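Side-chain contact in ribonuclease VapC (Caulobacter crescentus, PDB 5K8J), which is the toxin of a toxin-antitoxin pair, a PIN-domain protein that probably cleaves RNA with the help of magnesium: residues Y79-I82 and V83-A86. Sequence-based numbering, arbitrary orientation.
Sequences YRRI and VESA
Glu84 lies alongside Arg80, one turn earlier in helix 73-86, and both side chains point the same way. Glu84 CB is 3.4 Å from Arg80 O. Glu84 CG sits beside its own backbone N (chi1 -79°), which brings it to 3.2 Å from the same Arg80 O. Beyond CG the chain is extended. Glu84 OE2 is 3.6 Å from Arg80 CG, and OE1 stays near Arg81 CA. The charged ends do not form a salt bridge. Arg80 NE is 4.2 Å from Glu84 OE2, which sits off to one side of the guanidinium plane, where no N-H is directed. Asp60 of a third subunit, another copy of the protein, comes close to Glu84 OE1 and may raise its pKa. Arg81 turns its NH2 to Glu78 instead, in a salt bridge.

Val83 CG1 approaches Tyr79 CE2 at a slant, at 3.7 Å. This is i, i+4 packing near the C-terminal end of the helix, facing Arg96 of helix 93-104 and Val39 and Glu42 of a second subunit. The i to i+4 bonds continue to Ala86 N, 2.8 Å from Ile82 O. The ladder is less regular at Ser85, whose N meets Arg81 O with an N-H...O angle of 142° and Ile82 O weakly. Arg80 and Glu84 thus pack along aliphatic parts, any attraction between their charges is probably weak and undirected, and the hydrogen bonds between 79-82 and 83-86 are all main-chain.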
loop_
_atom_site.group_PDB
_atom_site.type_symbol
_atom_site.label_atom_id
_atom_site.label_comp_id
_atom_site.label_asym_id
_atom_site.label_seq_id
_atom_site.Cartn_x
_atom_site.Cartn_y
_atom_site.Cartn_z
ATOM N N TYR B 79 0.674 -8.364 9.514
ATOM C CA TYR B 79 1.651 -8.966 10.404
ATOM C C TYR B 79 2.498 -7.897 11.065
ATOM O O TYR B 79 2.757 -7.957 12.265
ATOM C CB TYR B 79 2.539 -9.981 9.648
ATOM C CG TYR B 79 3.539 -10.675 10.535
ATOM C CD1 TYR B 79 3.223 -11.882 11.164
ATOM C CD2 TYR B 79 4.790 -10.116 10.792
ATOM C CE1 TYR B 79 4.109 -12.499 12.017
ATOM C CE2 TYR B 79 5.685 -10.739 11.648
ATOM C CZ TYR B 79 5.331 -11.940 12.255
ATOM O OH TYR B 79 6.172 -12.588 13.121
ATOM N N ARG B 80 2.925 -6.895 10.300
ATOM C CA ARG B 80 3.696 -5.804 10.892
ATOM C C ARG B 80 2.902 -5.125 11.987
ATOM O O ARG B 80 3.430 -4.858 13.069
ATOM C CB ARG B 80 4.116 -4.817 9.804
ATOM C CG ARG B 80 4.764 -3.522 10.330
ATOM C CD ARG B 80 5.109 -2.551 9.162
ATOM N NE ARG B 80 3.887 -2.057 8.535
ATOM C CZ ARG B 80 3.789 -1.609 7.285
ATOM N NH1 ARG B 80 4.848 -1.600 6.480
ATOM N NH2 ARG B 80 2.613 -1.179 6.842
ATOM N N ARG B 81 1.624 -4.823 11.732
ATOM C CA ARG B 81 0.825 -4.196 12.785
ATOM C C ARG B 81 0.693 -5.097 14.007
ATOM O O ARG B 81 0.656 -4.613 15.142
ATOM C CB ARG B 81 -0.546 -3.811 12.234
ATOM C CG ARG B 81 -0.452 -2.598 11.279
ATOM C CD ARG B 81 -1.820 -2.000 10.959
ATOM N NE ARG B 81 -2.543 -2.869 10.042
ATOM C CZ ARG B 81 -2.427 -2.796 8.721
ATOM N NH1 ARG B 81 -1.625 -1.895 8.158
ATOM N NH2 ARG B 81 -3.094 -3.636 7.952
ATOM N N ILE B 82 0.585 -6.411 13.806
ATOM C CA ILE B 82 0.502 -7.324 14.946
ATOM C C ILE B 82 1.750 -7.229 15.817
ATOM O O ILE B 82 1.659 -7.086 17.033
ATOM C CB ILE B 82 0.287 -8.772 14.478
ATOM C CG1 ILE B 82 -1.084 -8.939 13.835
ATOM C CG2 ILE B 82 0.423 -9.698 15.645
ATOM C CD1 ILE B 82 -1.347 -10.349 13.198
ATOM N N VAL B 83 2.944 -7.339 15.217
ATOM C CA VAL B 83 4.142 -7.302 16.047
ATOM C C VAL B 83 4.386 -5.901 16.611
ATOM O O VAL B 83 4.955 -5.763 17.700
ATOM C CB VAL B 83 5.378 -7.843 15.292
ATOM C CG1 VAL B 83 5.226 -9.352 15.000
ATOM C CG2 VAL B 83 5.663 -7.063 13.990
ATOM N N GLU B 84 3.934 -4.840 15.918
ATOM C CA GLU B 84 4.065 -3.493 16.475
ATOM C C GLU B 84 3.344 -3.373 17.801
ATOM O O GLU B 84 3.757 -2.609 18.696
ATOM C CB GLU B 84 3.493 -2.441 15.512
ATOM C CG GLU B 84 4.393 -2.069 14.374
ATOM C CD GLU B 84 3.747 -1.066 13.419
ATOM O OE1 GLU B 84 2.550 -0.663 13.610
ATOM O OE2 GLU B 84 4.456 -0.636 12.497
ATOM N N SER B 85 2.231 -4.077 17.924
ATOM C CA SER B 85 1.419 -4.047 19.126
ATOM C C SER B 85 1.842 -5.099 20.150
ATOM O O SER B 85 2.026 -4.796 21.335
ATOM C CB SER B 85 -0.042 -4.284 18.756
ATOM O OG SER B 85 -0.838 -4.064 19.904
ATOM N N ALA B 86 1.985 -6.329 19.714
ATOM C CA ALA B 86 2.156 -7.436 20.639
ATOM C C ALA B 86 3.615 -7.758 20.929
ATOM O O ALA B 86 3.889 -8.550 21.848
ATOM C CB ALA B 86 1.482 -8.679 20.050
#